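Local coordinates for N-terminal acetyltransferase-like protein (Chaetomium thermophilum, PDB 5NNP) that probably serves as the TPR-repeat auxiliary subunit (Naa15) of the NatA complex, which acetylates protein N-termini, holding the catalytic subunit Naa10, at residues 318-322 against 369-374. Residue numbers count along the deposited sequence, not the author numbering.
With CMC (carboxymethyl coenzyme *a), chain B.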
ATOM      1  N   PHE A 318      11.578  -0.161  32.279  1.00 42.10           N
ATOM      2  CA  PHE A 318      11.119  -1.147  33.246  1.00 38.62           C
ATOM      3  C   PHE A 318      10.342  -0.494  34.376  1.00 36.62           C
ATOM      4  O   PHE A 318       9.309  -1.000  34.785  1.00 42.32           O
ATOM      5  CB  PHE A 318      12.290  -1.947  33.792  1.00 40.33           C
ATOM      6  CG  PHE A 318      12.878  -2.880  32.786  1.00 45.34           C
ATOM      7  CD1 PHE A 318      12.147  -3.232  31.658  1.00 44.69           C
ATOM      8  CD2 PHE A 318      14.157  -3.397  32.947  1.00 40.64           C
ATOM      9  CE1 PHE A 318      12.674  -4.095  30.713  1.00 47.14           C
ATOM     10  CE2 PHE A 318      14.694  -4.258  32.007  1.00 38.82           C
ATOM     11  CZ  PHE A 318      13.959  -4.610  30.890  1.00 44.39           C
ATOM     12  N   ASP A 319      10.823   0.642  34.859  1.00 40.57           N
ATOM     13  CA  ASP A 319      10.134   1.337  35.939  1.00 46.71           C
ATOM     14  C   ASP A 319       8.735   1.760  35.525  1.00 50.36           C
ATOM     15  O   ASP A 319       7.804   1.771  36.338  1.00 52.74           O
ATOM     16  CB  ASP A 319      10.940   2.545  36.392  1.00 38.24           C
ATOM     17  CG  ASP A 319      12.092   2.156  37.291  1.00 44.62           C
ATOM     18  OD1 ASP A 319      12.182   0.966  37.668  1.00 44.62           O
ATOM     19  OD2 ASP A 319      12.893   3.045  37.633  1.00 48.32           O
ATOM     20  N   LYS A 320       8.604   2.093  34.248  1.00 49.73           N
ATOM     21  CA  LYS A 320       7.347   2.516  33.667  1.00 44.36           C
ATOM     22  C   LYS A 320       6.491   1.278  33.370  1.00 47.01           C
ATOM     23  O   LYS A 320       5.299   1.373  33.098  1.00 51.36           O
ATOM     24  CB  LYS A 320       7.622   3.346  32.405  1.00 47.17           C
ATOM     25  CG  LYS A 320       6.472   4.243  31.947  1.00 56.22           C
ATOM     26  CD  LYS A 320       6.785   4.912  30.605  1.00 64.92           C
ATOM     27  CE  LYS A 320       5.516   5.151  29.761  1.00 66.84           C
ATOM     28  NZ  LYS A 320       4.570   6.170  30.333  1.00 66.40           N
ATOM     29  N   GLY A 321       7.109   0.107  33.444  1.00 40.73           N
ATOM     30  CA  GLY A 321       6.401  -1.144  33.252  1.00 37.93           C
ATOM     31  C   GLY A 321       6.131  -1.496  31.798  1.00 43.77           C
ATOM     32  O   GLY A 321       5.349  -2.409  31.511  1.00 44.81           O
ATOM     33  N   VAL A 322       6.779  -0.792  30.876  1.00 34.24           N
ATOM     34  CA  VAL A 322       6.501  -0.979  29.453  1.00 38.17           C
ATOM     35  C   VAL A 322       6.810  -2.396  28.957  1.00 47.00           C
ATOM     36  O   VAL A 322       7.954  -2.854  29.035  1.00 49.58           O
ATOM     37  CB  VAL A 322       7.300   0.017  28.596  1.00 36.87           C
ATOM     38  CG1 VAL A 322       7.045  -0.241  27.131  1.00 33.07           C
ATOM     39  CG2 VAL A 322       6.951   1.459  28.981  1.00 32.89           C
ATOM     40  N   LYS A 369       5.280  -3.664  38.679  1.00 45.09           N
ATOM     41  CA  LYS A 369       5.318  -3.699  37.216  1.00 44.85           C
ATOM     42  C   LYS A 369       6.739  -3.755  36.672  1.00 43.34           C
ATOM     43  O   LYS A 369       6.975  -4.438  35.686  1.00 41.56           O
ATOM     44  CB  LYS A 369       4.572  -2.507  36.604  1.00 40.54           C
ATOM     45  CG  LYS A 369       5.040  -1.137  37.038  1.00 43.79           C
ATOM     46  CD  LYS A 369       4.389  -0.047  36.196  1.00 43.75           C
ATOM     47  CE  LYS A 369       4.269   1.268  36.946  1.00 51.20           C
ATOM     48  NZ  LYS A 369       3.220   1.202  38.025  1.00 67.29           N
ATOM     49  N   GLY A 370       7.672  -3.052  37.315  1.00 39.27           N
ATOM     50  CA  GLY A 370       9.077  -3.127  36.971  1.00 33.61           C
ATOM     51  C   GLY A 370       9.594  -4.555  36.903  1.00 44.27           C
ATOM     52  O   GLY A 370      10.256  -4.932  35.933  1.00 42.32           O
ATOM     53  N   LYS A 371       9.282  -5.356  37.918  1.00 34.05           N
ATOM     54  CA  LYS A 371       9.768  -6.732  37.983  1.00 41.82           C
ATOM     55  C   LYS A 371       9.156  -7.604  36.899  1.00 45.69           C
ATOM     56  O   LYS A 371       9.836  -8.436  36.299  1.00 42.52           O
ATOM     57  CB  LYS A 371       9.477  -7.354  39.350  1.00 40.57           C
ATOM     58  CG  LYS A 371       9.821  -8.832  39.413  1.00 47.90           C
ATOM     59  CD  LYS A 371       9.933  -9.329  40.849  1.00 61.98           C
ATOM     60  CE  LYS A 371      10.504 -10.747  40.904  1.00 65.20           C
ATOM     61  NZ  LYS A 371      10.737 -11.232  42.291  1.00 71.58           N
ATOM     62  N   GLY A 372       7.861  -7.418  36.666  1.00 45.63           N
ATOM     63  CA  GLY A 372       7.194  -8.080  35.559  1.00 47.38           C
ATOM     64  C   GLY A 372       7.847  -7.710  34.238  1.00 46.01           C
ATOM     65  O   GLY A 372       8.112  -8.571  33.403  1.00 50.02           O
ATOM     66  N   ALA A 373       8.144  -6.425  34.068  1.00 43.22           N
ATOM     67  CA  ALA A 373       8.664  -5.923  32.799  1.00 42.43           C
ATOM     68  C   ALA A 373      10.059  -6.489  32.481  1.00 40.75           C
ATOM     69  O   ALA A 373      10.353  -6.803  31.331  1.00 38.96           O
ATOM     70  CB  ALA A 373       8.678  -4.372  32.797  1.00 32.96           C
ATOM     71  N   ALA A 374      10.906  -6.635  33.494  1.00 39.82           N
ATOM     72  CA  ALA A 374      12.223  -7.237  33.295  1.00 35.98           C
ATOM     73  C   ALA A 374      12.113  -8.735  33.046  1.00 35.55           C
ATOM     74  O   ALA A 374      12.813  -9.274  32.200  1.00 40.01           O
ATOM     75  CB  ALA A 374      13.125  -6.970  34.495  1.00 42.22           C
TER
HETATM   76  N1A CMC B 101      -3.677   1.982  30.013  1.00 79.60           N
HETATM   77  C2A CMC B 101      -3.879   3.256  30.460  1.00 77.91           C
HETATM   78  N3A CMC B 101      -3.361   4.325  29.790  1.00 83.04           N
HETATM   79  C4A CMC B 101      -2.629   4.133  28.659  1.00 87.75           C
HETATM   80  C5A CMC B 101      -2.417   2.822  28.186  1.00 82.81           C
HETATM   81  C6A CMC B 101      -2.962   1.744  28.890  1.00 77.33           C
HETATM   82  N6A CMC B 101      -2.760   0.447  28.428  1.00 74.84           N
HETATM   83  N7A CMC B 101      -1.602   2.951  26.960  1.00 83.34           N
HETATM   84  C8A CMC B 101      -1.387   4.287  26.790  1.00 89.89           C
HETATM   85  N9A CMC B 101      -1.992   4.917  27.794  1.00 92.71           N
HETATM   86  C1B CMC B 101      -1.977   6.335  27.900  1.00 99.30           C
HETATM   87  C2B CMC B 101      -0.903   6.822  28.784  1.00104.44           C
HETATM   88  O2B CMC B 101      -1.462   7.757  29.714  1.00112.90           O
HETATM   89  C3B CMC B 101       0.018   7.553  27.928  1.00105.17           C
HETATM   90  O3B CMC B 101       0.397   8.773  28.585  1.00107.13           O
HETATM   91  P3B CMC B 101       1.662   8.750  29.529  1.00 73.04           P
HETATM   92  O7A CMC B 101       1.797  10.042  30.225  1.00 75.97           O
HETATM   93  O8A CMC B 101       2.967   8.350  28.740  1.00 63.67           O
HETATM   94  O9A CMC B 101       1.427   7.840  30.646  1.00 86.59           O
HETATM   95  C4B CMC B 101      -0.779   7.936  26.744  1.00104.12           C
HETATM   96  O4B CMC B 101      -1.725   6.897  26.589  1.00 98.45           O
HETATM   97  C5B CMC B 101       0.139   7.948  25.567  1.00106.83           C
HETATM   98  O5B CMC B 101       0.717   6.638  25.561  1.00107.79           O
HETATM   99  P1A CMC B 101       1.081   6.105  24.084  1.00 54.47           P
HETATM  100  O1A CMC B 101       2.274   5.192  24.122  1.00 44.34           O
HETATM  101  O2A CMC B 101       1.414   7.294  23.193  1.00 40.53           O
HETATM  102  O3A CMC B 101      -0.179   5.302  23.442  1.00 46.16           O
HETATM  103  P2A CMC B 101      -0.090   4.048  22.491  1.00 50.28           P
HETATM  104  O4A CMC B 101       0.169   2.824  23.325  1.00 31.51           O
HETATM  105  O5A CMC B 101       1.018   4.229  21.516  1.00 39.15           O
HETATM  106  O6A CMC B 101      -1.446   3.906  21.708  1.00 37.07           O
HETATM  107  CBP CMC B 101      -3.801   3.424  21.547  1.00 32.37           C
HETATM  108  CCP CMC B 101      -2.674   4.146  22.362  1.00 33.59           C
HETATM  109  CDP CMC B 101      -3.763   4.058  20.119  1.00 22.19           C
HETATM  110  CEP CMC B 101      -5.207   3.675  22.193  1.00 28.59           C
HETATM  111  CAP CMC B 101      -3.484   1.904  21.536  1.00 26.88           C
HETATM  112  OAP CMC B 101      -3.623   1.368  22.805  1.00 27.92           O
HETATM  113  C9P CMC B 101      -4.323   1.062  20.566  1.00 29.35           C
HETATM  114  O9P CMC B 101      -3.971   0.927  19.385  1.00 33.49           O
HETATM  115  N8P CMC B 101      -5.518   0.383  21.035  1.00 28.54           N
HETATM  116  C7P CMC B 101      -6.310  -0.446  20.143  1.00 24.92           C
HETATM  117  C6P CMC B 101      -6.924   0.328  18.940  1.00 19.99           C
HETATM  118  C5P CMC B 101      -7.680   1.506  19.507  1.00 29.23           C
HETATM  119  O5P CMC B 101      -8.447   1.347  20.427  1.00 37.38           O
HETATM  120  N4P CMC B 101      -7.452   2.808  18.956  1.00 31.20           N
HETATM  121  C3P CMC B 101      -8.139   3.948  19.524  1.00 22.25           C
HETATM  122  C2P CMC B 101      -9.339   4.348  18.667  1.00 18.79           C
HETATM  123  S1P CMC B 101     -10.136   5.776  19.447  1.00 44.16           S
HETATM  124  C1  CMC B 101     -10.277   7.092  18.227  1.00 35.57           C
HETATM  125  C2  CMC B 101     -10.512   6.441  16.885  1.00 39.04           C
HETATM  126  O21 CMC B 101      -9.584   6.227  16.116  1.00 36.95           O
HETATM  127  O   HOH W   1       9.641  -4.990  29.328  1.00 52.26           O
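A Schellman motif ends helix 303-320 where it meets the first turn of helix 369-381, within the helical-repeat scaffold of the auxiliary subunit and beside the coenzyme A analogue bound to a neighbouring chain, probably the catalytic subunit Naa10. G321 takes the positive phi (79°) of the motif, and its N donates to F318 O (2.8 Å). Lacking a side chain, it leaves room for K369, whose CD lies 3.7 Å from G321 CA and 3.5 Å from K320 O; a CB on G321 would clash there. G370 CA makes a CA-H...O contact to F318 O at 3.1 Å. The F318 ring packs against helix 369-381: A374 CA sits over its face, a CH-pi contact 4.0 Å from the centroid, while CD1 touches A373 CB at 3.8 Å. Y349 of helix 336-352 packs edge-to-face on this ring and hydrogen-bonds D319 OD1. A water bridges V322 O (2.7 Å) and A373 O (2.8 Å). K320 binds the analogue, its NZ donating to CMC O8A at 3.1 Å.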